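Local coordinates for protein cytokinin riboside 5'-monophosphate phosphoribohydrolase (Corynebacterium glutamicum, PDB 5WQ3) that is a LOG-like protein of the SLOG clan whose chain folds around a parallel beta sheet flanked by helices and assembles as a hexamer, at residues E94-A99 against Q237-I242; N193-L198 against V243-G248. All coordinates share one frame; numbering follows the deposited sequence.

Contact 1. Residues E94-A99 against Q237-I242; sequences EKLVAA and QAVKFI. With PGE (triethylene glycol), chain M.
V239 reaches from helix 235-246 toward the C-terminal end of helix 84-98, and nearly everything that joins the two segments passes through its two methyl groups. Its CA-CB bond already aims at the opposing helix, and the first torsion (chi1 167°) sets CG1 anti to the backbone N and CG2 anti to the carbonyl carbon, so the methyls fork over different residues. From CB outward, CG1 lies against the methyl of A99, with V239 CG1 3.8 Å from A99 CB, and also rests near the carbonyl oxygen of K95. That oxygen is already engaged within its own segment, accepting the backbone N-H of A99. The other branch, CG2, meets both K95 and L96: V239 CG2 is 4.0 Å from K95 CB and equally far from L96 CD2. L96 and V239 cross obliquely, and L96 CD2 also comes loosely near I242 CD1, at 4.5 Å. Beta-branched valine suits this place because its two short branches from CB can meet A99, K95 and L96 at once, while A99, just past the helix, presents a methyl on which CG1 can rest. K95 plays two parts: its CB joins the apolar patch, whereas the rest of the chain leads away, bending at chi4 (-59°) to bring NZ into a salt bridge with D236. Elsewhere on helix 235-246, the extended chain of Q237 donates a hydrogen bond from NE2 to O3 of a triethylene glycol, probably from the crystallisation liquor, at 3.1 Å, while OE1 is hydrogen-bonded to T232 OG1. The axes of 94-98 and 237-242 cross at -35° and approach to 10.0 Å, modest apolar helix-helix packing in a Rossmann-like alpha/beta fold, joining the C-terminal helix to the helix between strands 70-74 and 102-105.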
ATOM      1  N   GLU C  94     -26.623  50.255 -35.863  1.00 27.54           N
ATOM      2  CA  GLU C  94     -27.898  50.967 -35.657  1.00 32.17           C
ATOM      3  C   GLU C  94     -28.178  51.985 -36.790  1.00 28.06           C
ATOM      4  O   GLU C  94     -29.276  52.013 -37.346  1.00 27.35           O
ATOM      5  CB  GLU C  94     -27.892  51.668 -34.302  1.00 37.50           C
ATOM      6  CG  GLU C  94     -29.257  52.207 -33.878  1.00 50.20           C
ATOM      7  CD  GLU C  94     -29.508  53.648 -34.315  1.00 60.03           C
ATOM      8  OE1 GLU C  94     -30.477  53.889 -35.099  1.00 62.39           O
ATOM      9  OE2 GLU C  94     -28.731  54.536 -33.858  1.00 68.00           O
ATOM     10  N   LYS C  95     -27.192  52.807 -37.141  1.00 25.89           N
ATOM     11  CA  LYS C  95     -27.359  53.858 -38.161  1.00 22.41           C
ATOM     12  C   LYS C  95     -27.481  53.288 -39.557  1.00 22.94           C
ATOM     13  O   LYS C  95     -28.162  53.845 -40.395  1.00 22.02           O
ATOM     14  CB  LYS C  95     -26.131  54.768 -38.124  1.00 23.14           C
ATOM     15  CG  LYS C  95     -26.045  55.603 -36.827  1.00 24.75           C
ATOM     16  CD  LYS C  95     -24.734  56.337 -36.713  1.00 28.52           C
ATOM     17  CE  LYS C  95     -24.552  57.099 -35.387  1.00 33.06           C
ATOM     18  NZ  LYS C  95     -25.627  58.087 -35.211  1.00 35.35           N
ATOM     19  N   LEU C  96     -26.768  52.195 -39.835  1.00 20.38           N
ATOM     20  CA  LEU C  96     -26.937  51.539 -41.125  1.00 22.09           C
ATOM     21  C   LEU C  96     -28.372  51.048 -41.295  1.00 20.65           C
ATOM     22  O   LEU C  96     -28.926  51.139 -42.356  1.00 19.98           O
ATOM     23  CB  LEU C  96     -25.937  50.368 -41.319  1.00 21.60           C
ATOM     24  CG  LEU C  96     -24.522  50.851 -41.557  1.00 22.09           C
ATOM     25  CD1 LEU C  96     -23.520  49.712 -41.427  1.00 25.73           C
ATOM     26  CD2 LEU C  96     -24.469  51.493 -42.939  1.00 22.39           C
ATOM     27  N   VAL C  97     -28.971  50.541 -40.229  1.00 24.78           N
ATOM     28  CA  VAL C  97     -30.329  49.977 -40.337  1.00 23.73           C
ATOM     29  C   VAL C  97     -31.350  51.106 -40.479  1.00 23.71           C
ATOM     30  O   VAL C  97     -32.305  50.943 -41.166  1.00 21.70           O
ATOM     31  CB  VAL C  97     -30.692  49.169 -39.110  1.00 27.75           C
ATOM     32  CG1 VAL C  97     -32.230  48.985 -38.976  1.00 30.76           C
ATOM     33  CG2 VAL C  97     -29.998  47.834 -39.198  1.00 30.96           C
ATOM     34  N   ALA C  98     -31.072  52.259 -39.872  1.00 22.41           N
ATOM     35  CA  ALA C  98     -31.909  53.479 -40.019  1.00 22.92           C
ATOM     36  C   ALA C  98     -31.787  54.006 -41.437  1.00 23.75           C
ATOM     37  O   ALA C  98     -32.657  54.720 -41.899  1.00 25.95           O
ATOM     38  CB  ALA C  98     -31.475  54.530 -39.002  1.00 23.17           C
ATOM     39  N   ALA C  99     -30.701  53.695 -42.145  1.00 21.45           N
ATOM     40  CA  ALA C  99     -30.617  54.033 -43.543  1.00 20.83           C
ATOM     41  C   ALA C  99     -31.128  52.935 -44.439  1.00 19.49           C
ATOM     42  O   ALA C  99     -30.880  53.005 -45.613  1.00 20.37           O
ATOM     43  CB  ALA C  99     -29.214  54.440 -43.976  1.00 22.61           C
ATOM     44  N   GLN C 237     -21.485  60.692 -40.905  1.00 21.76           N
ATOM     45  CA  GLN C 237     -20.833  60.955 -42.163  1.00 20.86           C
ATOM     46  C   GLN C 237     -20.549  59.682 -42.946  1.00 19.71           C
ATOM     47  O   GLN C 237     -20.558  59.742 -44.183  1.00 19.65           O
ATOM     48  CB  GLN C 237     -19.485  61.631 -41.966  1.00 21.29           C
ATOM     49  CG  GLN C 237     -18.784  62.038 -43.226  1.00 21.06           C
ATOM     50  CD  GLN C 237     -17.398  62.619 -42.937  1.00 19.82           C
ATOM     51  OE1 GLN C 237     -16.862  62.428 -41.849  1.00 21.85           O
ATOM     52  NE2 GLN C 237     -16.831  63.321 -43.899  1.00 20.37           N
ATOM     53  N   ALA C 238     -20.139  58.611 -42.258  1.00 20.18           N
ATOM     54  CA  ALA C 238     -19.843  57.340 -42.943  1.00 21.55           C
ATOM     55  C   ALA C 238     -21.061  56.895 -43.677  1.00 20.99           C
ATOM     56  O   ALA C 238     -20.998  56.515 -44.860  1.00 22.55           O
ATOM     57  CB  ALA C 238     -19.459  56.255 -41.939  1.00 23.72           C
ATOM     58  N   VAL C 239     -22.194  56.949 -42.981  1.00 19.52           N
ATOM     59  CA  VAL C 239     -23.423  56.314 -43.538  1.00 19.30           C
ATOM     60  C   VAL C 239     -23.937  57.196 -44.686  1.00 21.83           C
ATOM     61  O   VAL C 239     -24.337  56.724 -45.757  1.00 21.61           O
ATOM     62  CB  VAL C 239     -24.428  56.138 -42.403  1.00 18.37           C
ATOM     63  CG1 VAL C 239     -25.817  55.806 -42.893  1.00 21.34           C
ATOM     64  CG2 VAL C 239     -23.882  55.152 -41.412  1.00 18.13           C
ATOM     65  N   LYS C 240     -23.892  58.501 -44.482  1.00 20.74           N
ATOM     66  CA  LYS C 240     -24.159  59.460 -45.556  1.00 22.65           C
ATOM     67  C   LYS C 240     -23.267  59.334 -46.780  1.00 19.85           C
ATOM     68  O   LYS C 240     -23.747  59.531 -47.876  1.00 19.35           O
ATOM     69  CB  LYS C 240     -24.061  60.930 -45.024  1.00 24.88           C
ATOM     70  CG  LYS C 240     -24.661  61.939 -45.988  1.00 26.79           C
ATOM     71  CD  LYS C 240     -24.455  63.407 -45.515  1.00 29.67           C
ATOM     72  CE  LYS C 240     -25.392  64.364 -46.282  1.00 29.06           C
ATOM     73  NZ  LYS C 240     -25.020  64.464 -47.712  1.00 31.97           N
ATOM     74  N   PHE C 241     -21.981  59.012 -46.617  1.00 20.04           N
ATOM     75  CA  PHE C 241     -21.115  58.788 -47.750  1.00 18.69           C
ATOM     76  C   PHE C 241     -21.672  57.599 -48.575  1.00 18.04           C
ATOM     77  O   PHE C 241     -21.739  57.627 -49.750  1.00 19.95           O
ATOM     78  CB  PHE C 241     -19.759  58.466 -47.223  1.00 19.73           C
ATOM     79  CG  PHE C 241     -18.715  58.276 -48.273  1.00 21.17           C
ATOM     80  CD1 PHE C 241     -18.054  59.359 -48.834  1.00 21.64           C
ATOM     81  CD2 PHE C 241     -18.349  56.976 -48.656  1.00 21.68           C
ATOM     82  CE1 PHE C 241     -17.043  59.168 -49.784  1.00 23.85           C
ATOM     83  CE2 PHE C 241     -17.363  56.778 -49.566  1.00 22.76           C
ATOM     84  CZ  PHE C 241     -16.681  57.869 -50.138  1.00 25.12           C
ATOM     85  N   ILE C 242     -22.093  56.595 -47.894  1.00 18.35           N
ATOM     86  CA  ILE C 242     -22.666  55.370 -48.543  1.00 20.20           C
ATOM     87  C   ILE C 242     -23.987  55.650 -49.246  1.00 20.76           C
ATOM     88  O   ILE C 242     -24.148  55.391 -50.446  1.00 22.19           O
ATOM     89  CB  ILE C 242     -22.788  54.264 -47.484  1.00 19.89           C
ATOM     90  CG1 ILE C 242     -21.386  53.945 -46.966  1.00 19.51           C
ATOM     91  CG2 ILE C 242     -23.441  52.959 -48.056  1.00 18.28           C
ATOM     92  CD1 ILE C 242     -21.363  52.948 -45.823  1.00 20.88           C
TER
HETATM   93  O4  PGE M 302     -11.235  62.492 -41.481  1.00 57.46           O
HETATM   94  C6  PGE M 302     -12.570  62.739 -41.908  1.00 50.41           C
HETATM   95  C5  PGE M 302     -12.492  63.335 -43.305  1.00 55.22           C
HETATM   96  O3  PGE M 302     -13.796  63.739 -43.712  1.00 39.44           O

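Contact 2. Residues N193-L198 against V243-G248; sequences NFPIVL and VDAHAG
Apolar packing centres on P195, which leads into strand 196-199 and turns its ring toward the C-terminal part of helix 235-246. P195 CG lies 3.8 Å from A245 CB, a methyl small enough to let the proline approach the helix backbone. At the next ring atom, P195 CD comes 3.5 Å from H246 NE2, and the two side chains cross at about a right angle.

The polar atoms lie beside this packing. The carbonyl O of N193 sits in the plane of the imidazole, at the edge formed by CD2 and NE2. With CG anti to its carbonyl carbon (chi1 -77°), H246 extends toward the loop, and its two ring nitrogens are hydrogen-bonded, ND1 to Y101 OH and NE2 to Q164 O. Histidine suits the spot, having a polar atom for each of these partners and ring atoms against which P195 CD packs obliquely.

One water completes the contact, accepting from N193 ND2 at 2.8 Å and donating to A245 O at 2.7 Å. The arrangement is the packing of a loop that leads into a strand against the C-terminal part of a flanking helix, in a Rossmann-like alpha/beta fold.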
ATOM      1  N   ASN C 193     -19.690  51.358 -57.948  1.00 24.99           N
ATOM      2  CA  ASN C 193     -20.528  52.103 -57.020  1.00 25.24           C
ATOM      3  C   ASN C 193     -20.527  51.408 -55.673  1.00 23.07           C
ATOM      4  O   ASN C 193     -21.616  51.089 -55.098  1.00 19.61           O
ATOM      5  CB  ASN C 193     -21.957  52.223 -57.530  1.00 28.24           C
ATOM      6  CG  ASN C 193     -22.061  52.972 -58.859  1.00 31.74           C
ATOM      7  OD1 ASN C 193     -22.647  52.465 -59.834  1.00 35.33           O
ATOM      8  ND2 ASN C 193     -21.560  54.196 -58.880  1.00 29.60           N
ATOM      9  N   PHE C 194     -19.306  51.140 -55.206  1.00 18.68           N
ATOM     10  CA  PHE C 194     -19.092  50.251 -54.058  1.00 19.17           C
ATOM     11  C   PHE C 194     -18.240  51.045 -53.094  1.00 17.82           C
ATOM     12  O   PHE C 194     -17.056  50.945 -53.154  1.00 18.17           O
ATOM     13  CB  PHE C 194     -18.395  48.976 -54.496  1.00 17.41           C
ATOM     14  CG  PHE C 194     -18.529  47.830 -53.536  1.00 19.11           C
ATOM     15  CD1 PHE C 194     -17.858  47.832 -52.319  1.00 19.61           C
ATOM     16  CD2 PHE C 194     -19.318  46.727 -53.858  1.00 18.74           C
ATOM     17  CE1 PHE C 194     -18.008  46.803 -51.406  1.00 19.75           C
ATOM     18  CE2 PHE C 194     -19.459  45.668 -52.956  1.00 19.97           C
ATOM     19  CZ  PHE C 194     -18.793  45.701 -51.717  1.00 20.28           C
ATOM     20  N   PRO C 195     -18.852  51.861 -52.251  1.00 19.17           N
ATOM     21  CA  PRO C 195     -18.059  52.738 -51.361  1.00 19.23           C
ATOM     22  C   PRO C 195     -17.321  51.971 -50.255  1.00 18.38           C
ATOM     23  O   PRO C 195     -17.732  50.890 -49.809  1.00 15.63           O
ATOM     24  CB  PRO C 195     -19.108  53.708 -50.806  1.00 19.97           C
ATOM     25  CG  PRO C 195     -20.392  52.982 -50.943  1.00 20.14           C
ATOM     26  CD  PRO C 195     -20.260  52.211 -52.215  1.00 18.75           C
ATOM     27  N   ILE C 196     -16.209  52.549 -49.799  1.00 16.63           N
ATOM     28  CA  ILE C 196     -15.333  51.867 -48.923  1.00 17.42           C
ATOM     29  C   ILE C 196     -15.025  52.887 -47.869  1.00 18.25           C
ATOM     30  O   ILE C 196     -14.566  54.006 -48.202  1.00 18.87           O
ATOM     31  CB  ILE C 196     -14.025  51.436 -49.616  1.00 18.13           C
ATOM     32  CG1 ILE C 196     -14.298  50.439 -50.769  1.00 17.92           C
ATOM     33  CG2 ILE C 196     -13.075  50.859 -48.552  1.00 20.22           C
ATOM     34  CD1 ILE C 196     -13.091  50.203 -51.632  1.00 18.81           C
ATOM     35  N   VAL C 197     -15.300  52.530 -46.630  1.00 19.47           N
ATOM     36  CA  VAL C 197     -15.089  53.491 -45.536  1.00 21.18           C
ATOM     37  C   VAL C 197     -14.230  52.897 -44.455  1.00 23.14           C
ATOM     38  O   VAL C 197     -14.422  51.706 -44.101  1.00 18.69           O
ATOM     39  CB  VAL C 197     -16.407  53.902 -44.867  1.00 20.67           C
ATOM     40  CG1 VAL C 197     -16.135  54.991 -43.815  1.00 22.44           C
ATOM     41  CG2 VAL C 197     -17.383  54.390 -45.905  1.00 19.26           C
ATOM     42  N   LEU C 198     -13.245  53.692 -43.958  1.00 21.37           N
ATOM     43  CA  LEU C 198     -12.437  53.246 -42.816  1.00 22.35           C
ATOM     44  C   LEU C 198     -12.819  54.111 -41.609  1.00 22.78           C
ATOM     45  O   LEU C 198     -12.823  55.321 -41.724  1.00 23.66           O
ATOM     46  CB  LEU C 198     -10.880  53.301 -43.096  1.00 21.24           C
ATOM     47  CG  LEU C 198     -10.326  52.778 -44.479  1.00 21.70           C
ATOM     48  CD1 LEU C 198      -8.838  52.922 -44.586  1.00 21.72           C
ATOM     49  CD2 LEU C 198     -10.666  51.325 -44.766  1.00 23.50           C
ATOM     50  N   VAL C 243     -24.926  56.220 -48.521  1.00 21.36           N
ATOM     51  CA  VAL C 243     -26.188  56.671 -49.112  1.00 22.28           C
ATOM     52  C   VAL C 243     -26.011  57.515 -50.378  1.00 22.23           C
ATOM     53  O   VAL C 243     -26.623  57.251 -51.440  1.00 18.16           O
ATOM     54  CB  VAL C 243     -27.024  57.463 -48.076  1.00 20.59           C
ATOM     55  CG1 VAL C 243     -28.176  58.189 -48.775  1.00 21.44           C
ATOM     56  CG2 VAL C 243     -27.480  56.537 -46.973  1.00 21.80           C
ATOM     57  N   ASP C 244     -25.152  58.536 -50.262  1.00 22.23           N
ATOM     58  CA  ASP C 244     -24.899  59.405 -51.357  1.00 24.20           C
ATOM     59  C   ASP C 244     -24.230  58.670 -52.502  1.00 25.90           C
ATOM     60  O   ASP C 244     -24.553  58.900 -53.664  1.00 23.38           O
ATOM     61  CB  ASP C 244     -23.983  60.596 -50.947  1.00 24.27           C
ATOM     62  CG  ASP C 244     -24.722  61.613 -50.141  1.00 28.63           C
ATOM     63  OD1 ASP C 244     -25.963  61.419 -49.978  1.00 26.90           O
ATOM     64  OD2 ASP C 244     -24.085  62.573 -49.594  1.00 32.14           O
ATOM     65  N   ALA C 245     -23.291  57.790 -52.195  1.00 21.72           N
ATOM     66  CA  ALA C 245     -22.647  57.034 -53.258  1.00 22.55           C
ATOM     67  C   ALA C 245     -23.655  56.130 -53.999  1.00 23.94           C
ATOM     68  O   ALA C 245     -23.462  55.836 -55.168  1.00 23.52           O
ATOM     69  CB  ALA C 245     -21.540  56.180 -52.691  1.00 24.42           C
ATOM     70  N   HIS C 246     -24.719  55.700 -53.349  1.00 21.89           N
ATOM     71  CA  HIS C 246     -25.660  54.753 -53.952  1.00 24.53           C
ATOM     72  C   HIS C 246     -26.832  55.438 -54.627  1.00 28.84           C
ATOM     73  O   HIS C 246     -27.653  54.806 -55.224  1.00 25.92           O
ATOM     74  CB  HIS C 246     -26.188  53.813 -52.899  1.00 24.25           C
ATOM     75  CG  HIS C 246     -25.230  52.741 -52.521  1.00 24.67           C
ATOM     76  ND1 HIS C 246     -25.326  52.035 -51.356  1.00 30.16           N
ATOM     77  CD2 HIS C 246     -24.165  52.243 -53.176  1.00 21.44           C
ATOM     78  CE1 HIS C 246     -24.363  51.146 -51.307  1.00 25.22           C
ATOM     79  NE2 HIS C 246     -23.639  51.261 -52.395  1.00 26.03           N
ATOM     80  N   ALA C 247     -26.886  56.745 -54.498  1.00 28.63           N
ATOM     81  CA  ALA C 247     -28.036  57.486 -54.965  1.00 33.84           C
ATOM     82  C   ALA C 247     -27.785  57.920 -56.406  1.00 31.70           C
ATOM     83  O   ALA C 247     -26.634  58.061 -56.858  1.00 32.79           O
ATOM     84  CB  ALA C 247     -28.272  58.720 -54.091  1.00 32.75           C
ATOM     85  N   GLY C 248     -28.862  58.209 -57.104  1.00 31.49           N
ATOM     86  CA  GLY C 248     -28.706  58.765 -58.465  1.00 35.28           C
ATOM     87  C   GLY C 248     -28.235  57.667 -59.428  1.00 37.86           C
ATOM     88  O   GLY C 248     -27.593  57.967 -60.461  1.00 38.67           O
TER
HETATM   89  O   HOH W   1     -21.094  55.385 -56.347  1.00 36.67           O

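Overall arrangement
Both contacts use helix 235-246, the last helix of the chain, and their centres lie about 10 Å apart on the same side of the chain's centre. Along the sequence their segments alternate: 94-99, 193-198, then 237-242 and 243-248 in succession. Contact 1 joins the helix to helix 84-98, and contact 2 joins its end to the approach to strand 196-199, between strands 166-168 and 230-232 in the parallel sheet. They touch directly, F241 packing on P195 and V197, A238 on V197, and A99 on V243. The C-terminal helix thus packs against both the sheet and a helix from the chain's earlier half, within one subunit of the hexamer.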